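Local coordinates for Lin1840 protein (Listeria innocua serovar 6a, PDB 4ZOC) that acts as a beta-glucosidase in beta-1,2-glucan metabolism, most likely releasing beta-D-glucose from the non-reducing ends of its substrates, at the interface of chains A and B. Sequence-based numbering; all coordinates share one arbitrary frame. Chains: chain A/B, Lin1840 protein.

Contact 1 and contact 2 are neighbours, the centres of their C-alpha atoms about 10 Å apart: contact 1 uses A:Arg146 and residues 200-201, contact 2 the following residues 203-207, both against chain B loops between 559 and 587. Contact 3 has the roles of the chains exchanged and lies about 16 Å from contact 1 and 26 Å from contact 2. The tyrosine is common to contacts 1 and 3: the hydroxyl of B:Tyr587 works in contact 1, the ring face of A:Tyr587 in contact 3. The repeated pairing of loops is consistent with a dimer, though the deposited assembly alone does not establish it.

Contact 1: the interface of chains A and B. Residues chain A 146, 200-201; chain B 559-562, 587.
A:Arg146 reaches across to chain B and places NH1 of its guanidinium between two main-chain carbonyl oxygens, B:Gly559 O at 2.8 Å and B:Ile561 O at 3.1 Å. The two bonds differ in geometry: NH1 stands well above the carbonyl plane of B:Gly559 but lies in that of B:Ile561. A bend at chi3 (-67°) in an otherwise extended chain turns the group toward both oxygens, and their partial negative charge should suit the cation. The carbonyl carbon of A:Ala201, in the same chain, covers one guanidinium face, while both acceptor oxygens lie somewhat out of its plane. B:Tyr587 donates from its hydroxyl OH to A:Ala201 O at 2.8 Å; that oxygen lies in the ring plane, at the edge of the tyrosine. Carbon packing centres on B:Pro562, which follows a cis peptide bond; its ring is met by the A:Ala201 methyl and, obliquely, by the A:Glu200 methylene, with A:Glu200 CG 3.4 Å from B:Pro562 CG. The looser, hydrated side is at the other amino group: A:Arg146 NH2 binds water 1 at 2.7 Å, and the water passes the link on to B:Ile561 O. In the fold, A:Arg146 and the short 3-10 helix 200-202 belong to the N-terminal family 3 region, whereas the chain B residues come from the 3-10 helix 558-560 and the loops that follow it.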
loop_
_atom_site.group_PDB
_atom_site.type_symbol
_atom_site.label_atom_id
_atom_site.label_comp_id
_atom_site.label_asym_id
_atom_site.label_seq_id
_atom_site.Cartn_x
_atom_site.Cartn_y
_atom_site.Cartn_z
ATOM N N ARG A 146 7.236 4.083 7.384
ATOM C CA ARG A 146 7.647 5.375 6.716
ATOM C C ARG A 146 6.953 6.509 7.397
ATOM O O ARG A 146 7.520 7.618 7.540
ATOM C CB ARG A 146 7.288 5.347 5.240
ATOM C CG ARG A 146 8.174 4.422 4.465
ATOM C CD ARG A 146 7.670 4.213 3.056
ATOM N NE ARG A 146 6.399 3.495 3.019
ATOM C CZ ARG A 146 5.847 3.019 1.905
ATOM N NH1 ARG A 146 6.404 3.214 0.733
ATOM N NH2 ARG A 146 4.710 2.336 1.968
ATOM N N GLU A 200 -1.232 6.356 2.434
ATOM C CA GLU A 200 -0.565 5.716 1.312
ATOM C C GLU A 200 0.882 6.192 1.210
ATOM O O GLU A 200 1.200 7.377 1.377
ATOM C CB GLU A 200 -1.311 5.989 -0.004
ATOM C CG GLU A 200 -1.052 5.093 -1.177
ATOM C CD GLU A 200 -2.188 5.251 -2.201
ATOM O OE1 GLU A 200 -1.978 6.206 -2.929
ATOM O OE2 GLU A 200 -3.238 4.440 -2.187
ATOM N N ALA A 201 1.751 5.202 1.006
ATOM C CA ALA A 201 3.185 5.345 0.821
ATOM C C ALA A 201 3.868 5.979 2.040
ATOM O O ALA A 201 4.907 6.535 1.882
ATOM C CB ALA A 201 3.500 6.128 -0.463
ATOM N N GLY B 559 10.788 3.472 -1.730
ATOM C CA GLY B 559 9.873 3.895 -0.707
ATOM C C GLY B 559 8.845 4.927 -1.060
ATOM O O GLY B 559 7.999 5.271 -0.207
ATOM N N GLN B 560 8.944 5.485 -2.271
ATOM C CA GLN B 560 7.889 6.373 -2.764
ATOM C C GLN B 560 6.644 5.621 -3.247
ATOM O O GLN B 560 5.594 6.231 -3.529
ATOM C CB GLN B 560 8.446 7.258 -3.865
ATOM C CG GLN B 560 7.613 8.499 -4.104
ATOM C CD GLN B 560 8.221 9.347 -5.238
ATOM O OE1 GLN B 560 8.677 8.800 -6.282
ATOM N NE2 GLN B 560 8.319 10.595 -5.015
ATOM N N ILE B 561 6.751 4.306 -3.397
ATOM C CA ILE B 561 5.681 3.499 -4.014
ATOM C C ILE B 561 4.454 3.346 -3.054
ATOM O O ILE B 561 4.665 3.069 -1.875
ATOM C CB ILE B 561 6.177 2.106 -4.359
ATOM C CG1 ILE B 561 7.173 2.200 -5.458
ATOM C CG2 ILE B 561 5.016 1.248 -4.739
ATOM C CD1 ILE B 561 7.930 0.904 -5.679
ATOM N N PRO B 562 3.225 3.542 -3.534
ATOM C CA PRO B 562 2.802 3.906 -4.877
ATOM C C PRO B 562 2.818 5.388 -5.137
ATOM O O PRO B 562 2.382 6.212 -4.301
ATOM C CB PRO B 562 1.382 3.320 -4.985
ATOM C CG PRO B 562 0.854 3.536 -3.588
ATOM C CD PRO B 562 2.037 3.181 -2.698
ATOM N N TYR B 587 7.639 14.287 2.075
ATOM C CA TYR B 587 8.652 13.484 2.680
ATOM C C TYR B 587 9.872 14.377 3.141
ATOM O O TYR B 587 10.263 15.337 2.450
ATOM C CB TYR B 587 9.189 12.481 1.691
ATOM C CG TYR B 587 8.234 11.358 1.278
ATOM C CD1 TYR B 587 7.959 10.299 2.117
ATOM C CD2 TYR B 587 7.609 11.434 0.073
ATOM C CE1 TYR B 587 7.178 9.241 1.675
ATOM C CE2 TYR B 587 6.795 10.427 -0.374
ATOM C CZ TYR B 587 6.532 9.354 0.474
ATOM O OH TYR B 587 5.696 8.409 -0.029
HETATM O O HOH W 1 3.183 1.596 -0.119
#

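Contact 2: the interface of chains A and B. Residues chain A 203-207; chain B 568, 570, 585.
The chain A loop 203-207, which follows the 3-10 helix 200-202, lies against loop residues B:Leu568, B:Thr570 and B:Ser585. Both chains are glycosyl hydrolase family 3 enzymes; here the N-terminal family region of one meets the C-terminal region of the other. B:Ser585 donates from OG to the main-chain oxygen A:Glu204 O at 2.8 Å, nearly along the C=O axis (171°). Its hydroxyl swings to this acceptor because OG is turned opposite the serine's own backbone N (chi1 -175°). CG of A:Leu203 packs 3.6 Å from B:Ser585 OG. The A:Tyr205 ring turns an edge to B:Ser585, with N of the serine in the ring plane 3.6 Å from CD2, while A:Glu204 lays its CG over the centre of one ring face. The same glutamate accepts the N-H of A:Tyr205 at OE2, on the anti side and somewhat out of the carboxylate plane, which may stiffen this part of the loop. Methyl CG2 of B:Thr570 comes against A:Asn206 at about a right angle, 3.7 Å from its amide oxygen OD1. Next along the loop, A:Thr207 meets B:Leu568 crosswise, its hydroxyl OG1 lying 3.4 Å from CB of the leucine. That hydroxyl also binds water 2, which is met by B:Leu568 N along a straight N-H. Water 3 bridges A:Asn206 OD1, at 2.6 Å, to B:Leu568 O, and the two waters touch each other, making a hydrated link between the loops.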
loop_
_atom_site.group_PDB
_atom_site.type_symbol
_atom_site.label_atom_id
_atom_site.label_comp_id
_atom_site.label_asym_id
_atom_site.label_seq_id
_atom_site.Cartn_x
_atom_site.Cartn_y
_atom_site.Cartn_z
ATOM N N LEU A 203 3.149 8.646 3.461
ATOM C CA LEU A 203 3.272 10.068 3.226
ATOM C C LEU A 203 2.242 10.829 4.108
ATOM O O LEU A 203 1.080 10.507 4.148
ATOM C CB LEU A 203 3.043 10.341 1.701
ATOM C CG LEU A 203 2.993 11.766 1.247
ATOM C CD1 LEU A 203 4.281 12.517 1.639
ATOM C CD2 LEU A 203 2.740 11.823 -0.279
ATOM N N GLU A 204 2.704 11.801 4.864
ATOM C CA GLU A 204 1.794 12.489 5.782
ATOM C C GLU A 204 0.582 13.067 5.113
ATOM O O GLU A 204 0.619 13.653 4.035
ATOM C CB GLU A 204 2.544 13.574 6.567
ATOM C CG GLU A 204 1.777 14.097 7.697
ATOM C CD GLU A 204 1.479 13.027 8.687
ATOM O OE1 GLU A 204 2.339 12.684 9.553
ATOM O OE2 GLU A 204 0.352 12.408 8.638
ATOM N N TYR A 205 -0.557 12.865 5.772
ATOM C CA TYR A 205 -1.899 13.359 5.364
ATOM C C TYR A 205 -2.417 12.703 4.146
ATOM O O TYR A 205 -3.480 13.133 3.653
ATOM C CB TYR A 205 -1.956 14.893 5.198
ATOM C CG TYR A 205 -1.201 15.701 6.255
ATOM C CD1 TYR A 205 -1.607 15.698 7.574
ATOM C CD2 TYR A 205 -0.099 16.422 5.915
ATOM C CE1 TYR A 205 -0.917 16.422 8.528
ATOM C CE2 TYR A 205 0.646 17.129 6.866
ATOM C CZ TYR A 205 0.180 17.149 8.156
ATOM O OH TYR A 205 0.777 17.843 9.148
ATOM N N ASN A 206 -1.676 11.750 3.581
ATOM C CA ASN A 206 -2.018 11.212 2.265
ATOM C C ASN A 206 -3.236 10.260 2.297
ATOM O O ASN A 206 -3.689 9.828 3.375
ATOM C CB ASN A 206 -0.813 10.484 1.660
ATOM C CG ASN A 206 -0.893 10.317 0.167
ATOM O OD1 ASN A 206 -1.630 11.028 -0.553
ATOM N ND2 ASN A 206 -0.124 9.356 -0.331
ATOM N N THR A 207 -3.777 10.017 1.103
ATOM C CA THR A 207 -4.896 9.112 0.868
ATOM C C THR A 207 -4.846 7.796 1.672
ATOM O O THR A 207 -3.829 7.133 1.803
ATOM C CB THR A 207 -4.883 8.762 -0.625
ATOM O OG1 THR A 207 -4.993 9.954 -1.392
ATOM C CG2 THR A 207 -5.988 7.791 -1.023
ATOM N N LEU B 568 -4.937 12.011 -5.324
ATOM C CA LEU B 568 -5.814 12.939 -4.609
ATOM C C LEU B 568 -4.960 14.093 -4.057
ATOM O O LEU B 568 -3.735 13.998 -3.910
ATOM C CB LEU B 568 -6.551 12.193 -3.466
ATOM C CG LEU B 568 -7.421 10.977 -3.896
ATOM C CD1 LEU B 568 -8.277 10.613 -2.720
ATOM C CD2 LEU B 568 -8.360 11.262 -5.061
ATOM N N THR B 570 -5.113 15.619 -1.023
ATOM C CA THR B 570 -5.051 15.675 0.444
ATOM C C THR B 570 -5.594 17.013 0.954
ATOM O O THR B 570 -5.857 17.965 0.189
ATOM C CB THR B 570 -3.613 15.420 1.059
ATOM O OG1 THR B 570 -2.857 16.659 1.047
ATOM C CG2 THR B 570 -2.859 14.384 0.247
ATOM N N SER B 585 1.845 17.796 3.258
ATOM C CA SER B 585 2.088 16.456 2.775
ATOM C C SER B 585 3.388 16.402 1.973
ATOM O O SER B 585 3.450 16.901 0.814
ATOM C CB SER B 585 0.912 16.043 1.839
ATOM O OG SER B 585 1.027 14.737 1.432
HETATM O O HOH W 2 -3.957 9.556 -3.865
HETATM O O HOH W 3 -1.946 11.789 -3.053
#

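Contact 3: the interface of chains A and B. Residues chain A 587, 589-590; chain B 202, 476-478.
Loop residues 587-590 of chain A run against loop 476-478 of chain B, close to the end of the B:200-202 3-10 helix, and A:Tyr587 pairs with B:Ser476 in a parallel beta bridge. The carboxylate of A:Asp589 accepts the backbone N-H of the loop residue B:Ala478: OD1 takes N at 2.8 Å through its syn lone pair, along a nearly straight N-H (167°). A chi1 of 56° places CG of the aspartate between its own backbone N and carbonyl carbon, directing the acid at this amide. B:Leu477 crosses that carboxylate at about a right angle; B:Leu477 CD2 lies 3.9 Å from A:Asp589 CG. The B:Ala478 methyl is held from two directions: it sits over one face of the A:Tyr587 ring, offset toward the rim, and A:Ile590 CD1 packs tightly, 3.5 Å from B:Ala478 CB. On the chain B side, B:Ser476 sends its hydroxyl OG to B:Gly202 O at 2.7 Å, in the carbonyl plane and on a lone pair, tying the loop to the helix end. Because the loop closely follows B:Glu473, which lines the glucose pocket, the partner chain may steady that rim of the active site.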
loop_
_atom_site.group_PDB
_atom_site.type_symbol
_atom_site.label_atom_id
_atom_site.label_comp_id
_atom_site.label_asym_id
_atom_site.label_seq_id
_atom_site.Cartn_x
_atom_site.Cartn_y
_atom_site.Cartn_z
ATOM N N TYR A 587 9.521 -12.979 -2.643
ATOM C CA TYR A 587 10.336 -12.037 -3.348
ATOM C C TYR A 587 11.618 -12.720 -3.901
ATOM O O TYR A 587 12.235 -13.561 -3.272
ATOM C CB TYR A 587 10.838 -10.913 -2.463
ATOM C CG TYR A 587 9.768 -9.952 -1.947
ATOM C CD1 TYR A 587 9.285 -8.896 -2.755
ATOM C CD2 TYR A 587 9.254 -10.110 -0.659
ATOM C CE1 TYR A 587 8.313 -8.035 -2.253
ATOM C CE2 TYR A 587 8.283 -9.281 -0.162
ATOM C CZ TYR A 587 7.837 -8.217 -0.962
ATOM O OH TYR A 587 6.883 -7.381 -0.441
ATOM N N ASP A 589 14.531 -11.169 -3.949
ATOM C CA ASP A 589 15.668 -10.518 -3.393
ATOM C C ASP A 589 15.686 -10.495 -1.860
ATOM O O ASP A 589 16.708 -10.261 -1.313
ATOM C CB ASP A 589 15.855 -9.112 -3.968
ATOM C CG ASP A 589 14.618 -8.169 -3.822
ATOM O OD1 ASP A 589 13.481 -8.626 -3.623
ATOM O OD2 ASP A 589 14.821 -6.943 -3.889
ATOM N N ILE A 590 14.587 -10.878 -1.189
ATOM C CA ILE A 590 14.525 -10.865 0.299
ATOM C C ILE A 590 13.599 -11.965 0.783
ATOM O O ILE A 590 12.760 -12.468 0.008
ATOM C CB ILE A 590 13.990 -9.542 0.850
ATOM C CG1 ILE A 590 12.591 -9.241 0.323
ATOM C CG2 ILE A 590 14.959 -8.383 0.597
ATOM C CD1 ILE A 590 11.838 -8.154 1.159
ATOM N N GLY B 202 3.878 -5.345 -3.426
ATOM C CA GLY B 202 4.396 -5.866 -4.672
ATOM C C GLY B 202 4.638 -7.338 -4.709
ATOM O O GLY B 202 5.210 -7.847 -5.642
ATOM N N SER B 476 8.855 -10.814 -8.114
ATOM C CA SER B 476 8.710 -9.623 -7.268
ATOM C C SER B 476 10.050 -9.182 -6.771
ATOM O O SER B 476 10.790 -10.034 -6.259
ATOM C CB SER B 476 7.810 -9.953 -6.078
ATOM O OG SER B 476 6.441 -10.129 -6.488
ATOM N N LEU B 477 10.345 -7.866 -6.877
ATOM C CA LEU B 477 11.581 -7.285 -6.348
ATOM C C LEU B 477 11.170 -6.337 -5.289
ATOM O O LEU B 477 10.413 -5.416 -5.556
ATOM C CB LEU B 477 12.396 -6.543 -7.385
ATOM C CG LEU B 477 13.151 -7.267 -8.414
ATOM C CD1 LEU B 477 13.950 -6.201 -9.198
ATOM C CD2 LEU B 477 14.026 -8.305 -7.723
ATOM N N ALA B 478 11.621 -6.555 -4.072
ATOM C CA ALA B 478 11.322 -5.589 -3.018
ATOM C C ALA B 478 11.994 -4.238 -3.289
ATOM O O ALA B 478 11.436 -3.203 -2.911
ATOM C CB ALA B 478 11.707 -6.141 -1.660
#